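Local coordinates for M152 protein (Murid herpesvirus 1, PDB 4G59) that adopts an MHC class I-like fold and probably acts as a viral immunoevasin that keeps host NKG2D ligands and MHC class I molecules from the surface of infected cells, at residues T24-Y28 and F73-Q77; Q43-I47 and V205-Y209; V56-P60 and M225-L231; R93-E98 and V110-D115. All coordinates share one frame; numbering follows the deposited sequence.

Contact 1 of 4, residues T24-Y28 and F73-Q77; sequences TFISY and FFVEQ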
loop_
_atom_site.group_PDB
_atom_site.type_symbol
_atom_site.label_atom_id
_atom_site.label_comp_id
_atom_site.label_asym_id
_atom_site.label_seq_id
_atom_site.Cartn_x
_atom_site.Cartn_y
_atom_site.Cartn_z
ATOM N N THR B 24 1.450 -1.542 -17.326
ATOM C CA THR B 24 1.244 -0.302 -16.582
ATOM C C THR B 24 2.547 0.145 -15.923
ATOM O O THR B 24 3.091 -0.584 -15.077
ATOM C CB THR B 24 0.155 -0.467 -15.517
ATOM O OG1 THR B 24 -1.097 -0.694 -16.165
ATOM C CG2 THR B 24 0.019 0.797 -14.688
ATOM N N PHE B 25 3.050 1.329 -16.304
ATOM C CA PHE B 25 4.273 1.867 -15.707
ATOM C C PHE B 25 3.867 2.890 -14.666
ATOM O O PHE B 25 3.229 3.907 -15.006
ATOM C CB PHE B 25 5.153 2.532 -16.759
ATOM C CG PHE B 25 5.702 1.584 -17.796
ATOM C CD1 PHE B 25 7.000 1.116 -17.706
ATOM C CD2 PHE B 25 4.917 1.153 -18.867
ATOM C CE1 PHE B 25 7.512 0.243 -18.647
ATOM C CE2 PHE B 25 5.436 0.269 -19.815
ATOM C CZ PHE B 25 6.732 -0.187 -19.697
ATOM N N ILE B 26 4.216 2.643 -13.402
ATOM C CA ILE B 26 3.807 3.570 -12.346
ATOM C C ILE B 26 4.986 4.295 -11.713
ATOM O O ILE B 26 6.006 3.673 -11.381
ATOM C CB ILE B 26 2.954 2.897 -11.260
ATOM C CG1 ILE B 26 1.596 2.490 -11.837
ATOM C CG2 ILE B 26 2.681 3.847 -10.119
ATOM C CD1 ILE B 26 0.853 1.501 -10.980
ATOM N N SER B 27 4.853 5.615 -11.570
ATOM C CA SER B 27 5.886 6.412 -10.929
ATOM C C SER B 27 5.291 7.293 -9.844
ATOM O O SER B 27 4.387 8.125 -10.087
ATOM C CB SER B 27 6.672 7.228 -11.949
ATOM O OG SER B 27 7.606 6.406 -12.605
ATOM N N TYR B 28 5.815 7.086 -8.645
ATOM C CA TYR B 28 5.356 7.766 -7.453
ATOM C C TYR B 28 6.507 8.558 -6.885
ATOM O O TYR B 28 7.511 7.974 -6.412
ATOM C CB TYR B 28 4.920 6.721 -6.420
ATOM C CG TYR B 28 4.619 7.275 -5.036
ATOM C CD1 TYR B 28 3.903 8.452 -4.870
ATOM C CD2 TYR B 28 5.016 6.588 -3.889
ATOM C CE1 TYR B 28 3.618 8.946 -3.615
ATOM C CE2 TYR B 28 4.721 7.083 -2.621
ATOM C CZ TYR B 28 4.026 8.259 -2.497
ATOM O OH TYR B 28 3.739 8.755 -1.237
ATOM N N PHE B 73 12.801 5.087 -19.338
ATOM C CA PHE B 73 11.491 5.720 -19.163
ATOM C C PHE B 73 11.350 6.286 -17.749
ATOM O O PHE B 73 10.885 7.420 -17.551
ATOM C CB PHE B 73 10.368 4.708 -19.456
ATOM C CG PHE B 73 8.961 5.268 -19.280
ATOM C CD1 PHE B 73 8.353 6.002 -20.286
ATOM C CD2 PHE B 73 8.245 5.041 -18.106
ATOM C CE1 PHE B 73 7.055 6.519 -20.125
ATOM C CE2 PHE B 73 6.932 5.553 -17.942
ATOM C CZ PHE B 73 6.350 6.282 -18.951
ATOM N N PHE B 74 11.773 5.495 -16.769
ATOM C CA PHE B 74 11.683 5.901 -15.374
ATOM C C PHE B 74 12.657 7.012 -15.051
ATOM O O PHE B 74 12.351 7.884 -14.229
ATOM C CB PHE B 74 11.936 4.722 -14.434
ATOM C CG PHE B 74 10.812 3.732 -14.390
ATOM C CD1 PHE B 74 9.491 4.162 -14.292
ATOM C CD2 PHE B 74 11.078 2.361 -14.442
ATOM C CE1 PHE B 74 8.446 3.245 -14.246
ATOM C CE2 PHE B 74 10.044 1.432 -14.387
ATOM C CZ PHE B 74 8.728 1.876 -14.300
ATOM N N VAL B 75 13.840 6.963 -15.667
ATOM C CA VAL B 75 14.793 8.070 -15.556
ATOM C C VAL B 75 14.145 9.349 -16.068
ATOM O O VAL B 75 14.299 10.412 -15.461
ATOM C CB VAL B 75 16.136 7.766 -16.261
ATOM C CG1 VAL B 75 16.923 9.049 -16.528
ATOM C CG2 VAL B 75 16.952 6.816 -15.408
ATOM N N GLU B 76 13.377 9.234 -17.149
ATOM C CA GLU B 76 12.651 10.390 -17.668
ATOM C C GLU B 76 11.595 10.863 -16.687
ATOM O O GLU B 76 11.468 12.065 -16.465
ATOM C CB GLU B 76 12.023 10.105 -19.033
ATOM C CG GLU B 76 11.035 11.180 -19.531
ATOM C CD GLU B 76 11.655 12.577 -19.711
ATOM O OE1 GLU B 76 12.897 12.699 -19.683
ATOM O OE2 GLU B 76 10.892 13.558 -19.878
ATOM N N GLN B 77 10.845 9.933 -16.086
ATOM C CA GLN B 77 9.806 10.333 -15.130
ATOM C C GLN B 77 10.423 11.068 -13.947
ATOM O O GLN B 77 9.821 11.987 -13.413
ATOM C CB GLN B 77 8.970 9.145 -14.626
ATOM C CG GLN B 77 8.231 8.351 -15.702
ATOM C CD GLN B 77 7.416 9.205 -16.658
ATOM O OE1 GLN B 77 6.585 10.021 -16.248
ATOM N NE2 GLN B 77 7.636 8.998 -17.949
#
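In the MHC-like platform, where helix 68-89 lies over one face of the large antiparallel sheet, Phe25 and Ser27 of strand 22-31 meet Phe73, Phe74 and Gln77 of the helix. The axes of the two short segments pass 9.5 Å apart at 33°, a spacing filled by side chains. Strand alternation sends CB of Phe25 and Ser27 toward the helix and CB of Ile26 away from it. CE2 of Phe73 comes obliquely to Phe25 CB, at 3.7 Å, and the two ring planes are 56° apart. Phe74 meets Phe25 differently: its CZ comes to the edge of the Phe25 ring, 3.9 Å from Phe25 CD1. With CG beside its backbone N (chi1 -72°), the Phe74 ring also spans toward Ser27, whose OG lies 3.4 Å from Phe74 CD1. That hydroxyl borders CB of Gln77 as well, at 3.7 Å from OG, yet its hydrogen-bond partner is His37 ND1, and the His37 ring stacks on Phe74. Within the helix the Gln77 amide bends back so that NE2 sits 3.2 Å above the plane of the Phe73 ring, toward its rim; OE1 of Gln77 is hydrogen-bonded to Tyr99 OH and NE2 to Ser152 O. No hydrogen bond joins the two segments, which implies that buried aromatic contact joins them while outside partners satisfy the polar ends set among the rings.

Contact 2 of 4, residues Q43-I47 and V205-Y209; sequences QSSDI and VPLAY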
loop_
_atom_site.group_PDB
_atom_site.type_symbol
_atom_site.label_atom_id
_atom_site.label_comp_id
_atom_site.label_asym_id
_atom_site.label_seq_id
_atom_site.Cartn_x
_atom_site.Cartn_y
_atom_site.Cartn_z
ATOM N N GLN B 43 -3.345 -8.569 -15.538
ATOM C CA GLN B 43 -3.785 -9.489 -14.495
ATOM C C GLN B 43 -2.631 -9.922 -13.556
ATOM O O GLN B 43 -2.743 -10.939 -12.862
ATOM C CB GLN B 43 -4.515 -10.697 -15.105
ATOM C CG GLN B 43 -5.963 -10.416 -15.546
ATOM C CD GLN B 43 -6.111 -10.079 -17.038
ATOM O OE1 GLN B 43 -5.145 -10.122 -17.812
ATOM N NE2 GLN B 43 -7.335 -9.744 -17.441
ATOM N N SER B 44 -1.533 -9.148 -13.529
ATOM C CA SER B 44 -0.377 -9.472 -12.669
ATOM C C SER B 44 -0.224 -8.475 -11.515
ATOM O O SER B 44 -0.767 -7.372 -11.557
ATOM C CB SER B 44 0.932 -9.539 -13.482
ATOM O OG SER B 44 1.571 -8.278 -13.600
ATOM N N SER B 45 0.508 -8.872 -10.480
ATOM C CA SER B 45 0.928 -7.917 -9.452
ATOM C C SER B 45 2.228 -7.316 -9.988
ATOM O O SER B 45 2.528 -7.504 -11.169
ATOM C CB SER B 45 1.149 -8.641 -8.133
ATOM O OG SER B 45 2.058 -9.704 -8.310
ATOM N N ASP B 46 3.014 -6.602 -9.193
ATOM C CA ASP B 46 4.203 -6.000 -9.808
ATOM C C ASP B 46 5.221 -7.042 -10.231
ATOM O O ASP B 46 5.596 -7.939 -9.450
ATOM C CB ASP B 46 4.892 -4.960 -8.924
ATOM C CG ASP B 46 3.965 -3.883 -8.442
ATOM O OD1 ASP B 46 2.957 -3.581 -9.117
ATOM O OD2 ASP B 46 4.267 -3.338 -7.359
ATOM N N ILE B 47 5.648 -6.934 -11.483
ATOM C CA ILE B 47 6.710 -7.797 -12.005
ATOM C C ILE B 47 8.084 -7.128 -11.797
ATOM O O ILE B 47 9.098 -7.788 -11.487
ATOM C CB ILE B 47 6.465 -8.112 -13.483
ATOM C CG1 ILE B 47 5.132 -8.856 -13.637
ATOM C CG2 ILE B 47 7.595 -8.929 -14.071
ATOM C CD1 ILE B 47 4.589 -8.879 -15.095
ATOM N N VAL B 205 4.851 -16.401 -7.950
ATOM C CA VAL B 205 4.187 -16.170 -9.216
ATOM C C VAL B 205 3.323 -14.921 -9.090
ATOM O O VAL B 205 2.274 -14.950 -8.451
ATOM C CB VAL B 205 3.325 -17.371 -9.584
ATOM C CG1 VAL B 205 2.496 -17.089 -10.845
ATOM C CG2 VAL B 205 4.213 -18.581 -9.786
ATOM N N PRO B 206 3.773 -13.815 -9.699
ATOM C CA PRO B 206 3.126 -12.514 -9.489
ATOM C C PRO B 206 1.803 -12.326 -10.227
ATOM O O PRO B 206 1.725 -11.531 -11.180
ATOM C CB PRO B 206 4.162 -11.515 -10.031
ATOM C CG PRO B 206 4.980 -12.330 -11.077
ATOM C CD PRO B 206 5.039 -13.711 -10.468
ATOM N N LEU B 207 0.753 -12.988 -9.770
ATOM C CA LEU B 207 -0.567 -12.752 -10.362
ATOM C C LEU B 207 -1.433 -11.867 -9.470
ATOM O O LEU B 207 -1.192 -11.752 -8.256
ATOM C CB LEU B 207 -1.276 -14.077 -10.664
ATOM C CG LEU B 207 -0.638 -14.902 -11.776
ATOM C CD1 LEU B 207 -1.080 -16.364 -11.733
ATOM C CD2 LEU B 207 -0.967 -14.248 -13.139
ATOM N N ALA B 208 -2.438 -11.227 -10.068
ATOM C CA ALA B 208 -3.362 -10.413 -9.276
ATOM C C ALA B 208 -4.379 -11.288 -8.560
ATOM O O ALA B 208 -5.536 -11.345 -8.942
ATOM C CB ALA B 208 -4.056 -9.370 -10.124
ATOM N N TYR B 209 -3.940 -11.966 -7.513
ATOM C CA TYR B 209 -4.814 -12.858 -6.782
ATOM C C TYR B 209 -5.873 -12.085 -6.021
ATOM O O TYR B 209 -5.675 -10.938 -5.615
ATOM C CB TYR B 209 -4.014 -13.694 -5.784
ATOM C CG TYR B 209 -2.878 -14.494 -6.385
ATOM C CD1 TYR B 209 -3.101 -15.725 -6.988
ATOM C CD2 TYR B 209 -1.572 -14.031 -6.309
ATOM C CE1 TYR B 209 -2.038 -16.468 -7.520
ATOM C CE2 TYR B 209 -0.517 -14.754 -6.832
ATOM C CZ TYR B 209 -0.751 -15.957 -7.439
ATOM O OH TYR B 209 0.324 -16.650 -7.951
#
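Ser44 and Ser45 meet Pro206 and Leu207 through a single beta bridge, which joins a loop of the MHC-like platform to a loop of a second beta domain, probably the counterpart of the membrane-proximal class I alpha3 domain. The close part surrounds the bridge, where Ser44 CA and Leu207 CA are 4.0 Å apart. Ala208 N gives Gln43 O a nearly straight bond of 2.8 Å, and Ser45 N reaches Pro206 O at 3.0 Å from well above the carbonyl plane (64° out of it). Beside the second bond, Ser45 OG stands between its own backbone N and carbonyl carbon (chi1 55°), which puts it against Pro206, 3.3 Å from Pro206 CB. Ile47 CG1 adds a lighter apolar touch on Pro206 CG, at 4.3 Å. The outer side is looser: the Gln43 amide leads away from the other loop, Asp46 turns its carboxylate to Arg49, and Ala208 borders the sugar carried by the protein itself. Pro206 and Ala208 each centre an inverse gamma turn, and these sharp bends bring both Pro206 O and Ala208 N to the platform loop. Val205 O takes two donors: Leu207 N at 2.8 Å, closing the turn at Pro206, and Tyr209 OH at 2.6 Å.

Contact 3 of 4, residues V56-P60 and M225-L231; sequences VKHFP and MYSGGRL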
loop_
_atom_site.group_PDB
_atom_site.type_symbol
_atom_site.label_atom_id
_atom_site.label_comp_id
_atom_site.label_asym_id
_atom_site.label_seq_id
_atom_site.Cartn_x
_atom_site.Cartn_y
_atom_site.Cartn_z
ATOM N N VAL B 56 15.745 -2.983 -5.429
ATOM C CA VAL B 56 15.197 -3.447 -6.687
ATOM C C VAL B 56 14.588 -4.832 -6.484
ATOM O O VAL B 56 15.269 -5.763 -6.037
ATOM C CB VAL B 56 16.245 -3.468 -7.767
ATOM C CG1 VAL B 56 15.634 -3.944 -9.067
ATOM C CG2 VAL B 56 16.816 -2.066 -7.943
ATOM N N LYS B 57 13.293 -4.945 -6.780
ATOM C CA LYS B 57 12.554 -6.186 -6.613
ATOM C C LYS B 57 12.126 -6.695 -7.978
ATOM O O LYS B 57 11.471 -5.986 -8.739
ATOM C CB LYS B 57 11.345 -5.963 -5.698
ATOM C CG LYS B 57 11.736 -5.613 -4.255
ATOM C CD LYS B 57 10.519 -5.399 -3.347
ATOM C CE LYS B 57 10.964 -5.100 -1.918
ATOM N NZ LYS B 57 9.855 -4.670 -1.013
ATOM N N HIS B 58 12.533 -7.911 -8.299
ATOM C CA HIS B 58 12.175 -8.545 -9.558
ATOM C C HIS B 58 12.238 -10.062 -9.378
ATOM O O HIS B 58 12.489 -10.556 -8.277
ATOM C CB HIS B 58 13.114 -8.094 -10.686
ATOM C CG HIS B 58 14.535 -8.529 -10.500
ATOM N ND1 HIS B 58 15.015 -9.727 -10.982
ATOM C CD2 HIS B 58 15.574 -7.925 -9.880
ATOM C CE1 HIS B 58 16.297 -9.843 -10.667
ATOM N NE2 HIS B 58 16.655 -8.768 -9.990
ATOM N N PHE B 59 12.011 -10.802 -10.456
ATOM C CA PHE B 59 12.017 -12.246 -10.358
ATOM C C PHE B 59 13.276 -12.812 -11.003
ATOM O O PHE B 59 13.824 -12.194 -11.915
ATOM C CB PHE B 59 10.704 -12.801 -10.924
ATOM C CG PHE B 59 9.505 -12.385 -10.107
ATOM C CD1 PHE B 59 9.023 -13.208 -9.093
ATOM C CD2 PHE B 59 8.915 -11.140 -10.294
ATOM C CE1 PHE B 59 7.951 -12.813 -8.314
ATOM C CE2 PHE B 59 7.850 -10.734 -9.510
ATOM C CZ PHE B 59 7.366 -11.564 -8.523
ATOM N N PRO B 60 13.757 -13.964 -10.503
ATOM C CA PRO B 60 15.076 -14.494 -10.883
ATOM C C PRO B 60 15.185 -14.839 -12.365
ATOM O O PRO B 60 16.307 -14.942 -12.875
ATOM C CB PRO B 60 15.220 -15.764 -10.017
ATOM C CG PRO B 60 13.810 -16.133 -9.609
ATOM C CD PRO B 60 13.087 -14.806 -9.495
ATOM N N MET B 225 5.508 -7.778 -1.503
ATOM C CA MET B 225 6.547 -8.255 -2.414
ATOM C C MET B 225 7.877 -8.189 -1.680
ATOM O O MET B 225 8.191 -7.159 -1.061
ATOM C CB MET B 225 6.605 -7.377 -3.676
ATOM C CG MET B 225 7.377 -8.030 -4.828
ATOM S SD MET B 225 7.680 -6.813 -6.123
ATOM C CE MET B 225 6.120 -6.071 -6.076
ATOM N N TYR B 226 8.654 -9.268 -1.726
ATOM C CA TYR B 226 9.948 -9.317 -1.035
ATOM C C TYR B 226 11.133 -9.435 -1.992
ATOM O O TYR B 226 10.955 -9.488 -3.202
ATOM C CB TYR B 226 10.011 -10.501 -0.060
ATOM C CG TYR B 226 8.971 -10.437 1.020
ATOM C CD1 TYR B 226 9.200 -9.723 2.181
ATOM C CD2 TYR B 226 7.754 -11.104 0.881
ATOM C CE1 TYR B 226 8.246 -9.657 3.163
ATOM C CE2 TYR B 226 6.799 -11.047 1.867
ATOM C CZ TYR B 226 7.050 -10.317 2.998
ATOM O OH TYR B 226 6.103 -10.252 3.984
ATOM N N SER B 227 12.333 -9.545 -1.422
ATOM C CA SER B 227 13.595 -9.552 -2.174
ATOM C C SER B 227 13.733 -10.522 -3.357
ATOM O O SER B 227 14.094 -10.109 -4.461
ATOM C CB SER B 227 14.803 -9.722 -1.230
ATOM O OG SER B 227 14.439 -10.251 0.037
ATOM N N GLY B 228 13.480 -11.805 -3.143
ATOM C CA GLY B 228 13.934 -12.784 -4.129
ATOM C C GLY B 228 12.887 -13.361 -5.061
ATOM O O GLY B 228 12.892 -14.550 -5.342
ATOM N N GLY B 229 11.986 -12.530 -5.555
ATOM C CA GLY B 229 10.871 -13.064 -6.306
ATOM C C GLY B 229 9.849 -13.743 -5.409
ATOM O O GLY B 229 9.134 -14.648 -5.841
ATOM N N ARG B 230 9.762 -13.300 -4.161
ATOM C CA ARG B 230 8.827 -13.912 -3.215
ATOM C C ARG B 230 7.624 -13.006 -2.954
ATOM O O ARG B 230 7.800 -11.809 -2.714
ATOM C CB ARG B 230 9.548 -14.239 -1.908
ATOM C CG ARG B 230 10.695 -15.250 -2.072
ATOM C CD ARG B 230 11.491 -15.408 -0.795
ATOM N NE ARG B 230 12.245 -14.199 -0.474
ATOM C CZ ARG B 230 12.515 -13.799 0.764
ATOM N NH1 ARG B 230 12.097 -14.511 1.796
ATOM N NH2 ARG B 230 13.198 -12.686 0.970
ATOM N N LEU B 231 6.411 -13.568 -3.019
ATOM C CA LEU B 231 5.182 -12.784 -2.801
ATOM C C LEU B 231 4.369 -13.380 -1.680
ATOM O O LEU B 231 4.460 -14.594 -1.417
ATOM C CB LEU B 231 4.265 -12.800 -4.017
ATOM C CG LEU B 231 4.501 -12.114 -5.336
ATOM C CD1 LEU B 231 5.352 -12.962 -6.175
ATOM C CD2 LEU B 231 3.153 -11.986 -5.993
#
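Lys57 lies along Met225 and Tyr226 where the edge strand 56-57 of the platform sheet, and the loop after it, meet the turn joining strands 220-225 and 231-238 of the neighbouring beta domain. Its CB points toward that turn and touches Met225 SD at 3.8 Å. Lys57 CG passes Tyr226 O at 4.1 Å. Because the chain is fully extended beyond CG, CD and CE of Lys57 draw in on Met225 O, CD at 3.7 Å and CE at 3.6 Å. At the tip, Lys57 NZ donates to Met225 O at 3.0 Å, tilted 32° from the carbonyl plane, and it also forms a salt bridge with Glu51. Farther along, Phe59 carries the apolar half of the contact. Its CD1 rests 3.3 Å from Gly229 CA, and its CE1 meets Leu231 CD1 at 3.4 Å, the methyl carbon lying near the plane of the ring at its edge. Gly229 has left-handed backbone angles (phi 74°, psi 28°) and presents a bare CA to that ring. The turn is itself closed by a bond from Tyr226 N to Arg230 O. The ammonium thus has a neutral carbonyl of one domain and a carboxylate of its own, while Phe59 supplies most of the apolar contact, with Lys57 CB against Met225 SD: a mixed seam, polar at its partly exposed lysine end and apolar where Phe59 is buried.

Contact 4 of 4, residues R93-E98 and V110-D115; sequences RPVVFE and VLQMMD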
loop_
_atom_site.group_PDB
_atom_site.type_symbol
_atom_site.label_atom_id
_atom_site.label_comp_id
_atom_site.label_asym_id
_atom_site.label_seq_id
_atom_site.Cartn_x
_atom_site.Cartn_y
_atom_site.Cartn_z
ATOM N N ARG B 93 4.867 17.988 -2.533
ATOM C CA ARG B 93 3.809 17.076 -2.154
ATOM C C ARG B 93 3.938 15.827 -3.043
ATOM O O ARG B 93 4.439 15.908 -4.184
ATOM C CB ARG B 93 2.443 17.741 -2.291
ATOM C CG ARG B 93 2.071 18.063 -3.719
ATOM C CD ARG B 93 0.827 18.931 -3.763
ATOM N NE ARG B 93 -0.350 18.183 -3.354
ATOM C CZ ARG B 93 -1.438 18.728 -2.842
ATOM N NH1 ARG B 93 -1.502 20.033 -2.673
ATOM N NH2 ARG B 93 -2.468 17.971 -2.494
ATOM N N PRO B 94 3.516 14.666 -2.516
ATOM C CA PRO B 94 3.650 13.431 -3.296
ATOM C C PRO B 94 2.672 13.424 -4.471
ATOM O O PRO B 94 1.594 14.025 -4.386
ATOM C CB PRO B 94 3.310 12.332 -2.278
ATOM C CG PRO B 94 2.404 13.020 -1.251
ATOM C CD PRO B 94 2.916 14.439 -1.182
ATOM N N VAL B 95 3.064 12.770 -5.560
ATOM C CA VAL B 95 2.235 12.681 -6.759
ATOM C C VAL B 95 2.499 11.344 -7.440
ATOM O O VAL B 95 3.602 10.787 -7.310
ATOM C CB VAL B 95 2.537 13.848 -7.754
ATOM C CG1 VAL B 95 3.995 13.886 -8.130
ATOM C CG2 VAL B 95 1.700 13.729 -9.005
ATOM N N VAL B 96 1.502 10.807 -8.148
ATOM C CA VAL B 96 1.727 9.578 -8.930
ATOM C C VAL B 96 1.374 9.780 -10.397
ATOM O O VAL B 96 0.350 10.391 -10.719
ATOM C CB VAL B 96 0.912 8.350 -8.384
ATOM C CG1 VAL B 96 1.287 7.054 -9.130
ATOM C CG2 VAL B 96 1.110 8.173 -6.902
ATOM N N PHE B 97 2.202 9.237 -11.282
ATOM C CA PHE B 97 1.826 9.113 -12.694
ATOM C C PHE B 97 1.728 7.657 -13.118
ATOM O O PHE B 97 2.640 6.857 -12.873
ATOM C CB PHE B 97 2.810 9.865 -13.598
ATOM C CG PHE B 97 2.558 11.341 -13.633
ATOM C CD1 PHE B 97 1.687 11.887 -14.585
ATOM C CD2 PHE B 97 3.145 12.189 -12.698
ATOM C CE1 PHE B 97 1.425 13.246 -14.621
ATOM C CE2 PHE B 97 2.871 13.565 -12.738
ATOM C CZ PHE B 97 2.011 14.085 -13.708
ATOM N N GLU B 98 0.624 7.327 -13.773
ATOM C CA GLU B 98 0.361 5.963 -14.205
ATOM C C GLU B 98 0.213 5.912 -15.725
ATOM O O GLU B 98 -0.700 6.540 -16.285
ATOM C CB GLU B 98 -0.924 5.505 -13.551
ATOM C CG GLU B 98 -1.223 4.053 -13.686
ATOM C CD GLU B 98 -2.177 3.598 -12.610
ATOM O OE1 GLU B 98 -1.950 3.959 -11.428
ATOM O OE2 GLU B 98 -3.154 2.901 -12.961
ATOM N N VAL B 110 -2.676 7.923 -19.647
ATOM C CA VAL B 110 -1.898 8.470 -18.538
ATOM C C VAL B 110 -2.821 8.965 -17.431
ATOM O O VAL B 110 -3.708 9.793 -17.666
ATOM C CB VAL B 110 -0.960 9.598 -19.011
ATOM C CG1 VAL B 110 -0.026 10.054 -17.888
ATOM C CG2 VAL B 110 -0.155 9.130 -20.210
ATOM N N LEU B 111 -2.615 8.451 -16.220
ATOM C CA LEU B 111 -3.356 8.937 -15.061
ATOM C C LEU B 111 -2.429 9.678 -14.105
ATOM O O LEU B 111 -1.268 9.300 -13.941
ATOM C CB LEU B 111 -4.021 7.779 -14.326
ATOM C CG LEU B 111 -5.075 6.989 -15.078
ATOM C CD1 LEU B 111 -5.465 5.757 -14.268
ATOM C CD2 LEU B 111 -6.269 7.859 -15.300
ATOM N N GLN B 112 -2.959 10.714 -13.463
ATOM C CA GLN B 112 -2.217 11.503 -12.479
ATOM C C GLN B 112 -3.028 11.472 -11.194
ATOM O O GLN B 112 -4.226 11.784 -11.217
ATOM C CB GLN B 112 -2.067 12.958 -12.957
ATOM C CG GLN B 112 -1.146 13.851 -12.106
ATOM C CD GLN B 112 -1.203 15.333 -12.520
ATOM O OE1 GLN B 112 -1.791 15.687 -13.550
ATOM N NE2 GLN B 112 -0.604 16.195 -11.709
ATOM N N MET B 113 -2.394 11.084 -10.085
ATOM C CA MET B 113 -3.083 11.083 -8.799
ATOM C C MET B 113 -2.345 11.858 -7.716
ATOM O O MET B 113 -1.109 11.804 -7.621
ATOM C CB MET B 113 -3.368 9.658 -8.313
ATOM C CG MET B 113 -4.265 8.853 -9.215
ATOM S SD MET B 113 -3.321 7.880 -10.408
ATOM C CE MET B 113 -4.410 6.447 -10.539
ATOM N N MET B 114 -3.115 12.569 -6.900
ATOM C CA MET B 114 -2.577 13.192 -5.694
ATOM C C MET B 114 -3.424 12.830 -4.492
ATOM O O MET B 114 -4.644 13.004 -4.524
ATOM C CB MET B 114 -2.512 14.722 -5.821
ATOM C CG MET B 114 -1.296 15.224 -6.594
ATOM S SD MET B 114 -0.958 17.007 -6.478
ATOM C CE MET B 114 0.335 17.010 -7.713
ATOM N N ASP B 115 -2.781 12.326 -3.439
ATOM C CA ASP B 115 -3.483 12.062 -2.179
ATOM C C ASP B 115 -4.728 11.173 -2.307
ATOM O O ASP B 115 -5.778 11.471 -1.720
ATOM C CB ASP B 115 -3.824 13.389 -1.474
ATOM C CG ASP B 115 -2.580 14.191 -1.124
ATOM O OD1 ASP B 115 -1.481 13.614 -1.141
ATOM O OD2 ASP B 115 -2.688 15.390 -0.814
HETATM O O HOH W 1 -0.227 15.471 -2.948
#
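Phe97 and Gln112 lie side by side in the beta hairpin of strands 95-103 and 106-114, part of the antiparallel floor of the MHC-like platform. The short strand segments run at 166° to each other, and Val96 with Met113 and Glu98 with Leu111 form hydrogen-bonded pairs, as in the bond from Glu98 N to Leu111 O at 2.7 Å. Phe97 and Gln112 are a non-hydrogen-bonded pair whose side chains point the same way. Gln112 CG sits over the face of the ring, 3.9 Å from the Phe97 centroid and 28° off the normal, a CH-pi contact. Val110 instead comes to the ring's edge, its CG1 4.1 Å from Phe97 CD1. Helix 68-89 packs on this side through Val81 and Tyr84.

On the other face Glu98 and Leu111 also run alongside each other, Glu98 OE2 being 3.9 Å from Leu111 CD1. Met113 crosses the glutamate obliquely, its bent chain placing CE 3.6 Å from Glu98 OE1. Arg93, ahead of its strand, crosses Met114, the last residue of the other strand, at about a right angle, with Arg93 NE 3.4 Å from Met114 SD. Its guanidinium, 30° from the Asp115 carboxylate plane, makes a salt bridge through NH2 to OD2 of Asp115 at 3.1 Å, whose hydrogen bond is weak. In another protein chain a basic side chain makes a salt bridge to Asp115 OD1 and a polar one a hydrogen bond to OD2. One water accepts from Arg93 NE at 2.7 Å and donates to Pro94 O and Asp115 OD1.

Overall arrangement
Contacts 1 and 4 are buried and belong to the platform: strands 22-31 and 95-103 are neighbours in its sheet, and Ser27 O lies 2.7 Å from Phe97 N, a probable hydrogen bond. The first joins sheet to helix through aromatic side chains, the second joins strand to strand through backbone bonds, with a salt bridge at one end. Contacts 2 and 3 are partly buried and bind the platform to the other beta domain. They touch where Pro206 meets Phe59 and Ser45 meets Leu231, and they divide the chemistry, loop backbone in one and a lysine with a phenylalanine in the other. Centres of contacts 3 and 4 stand about 25 Å apart.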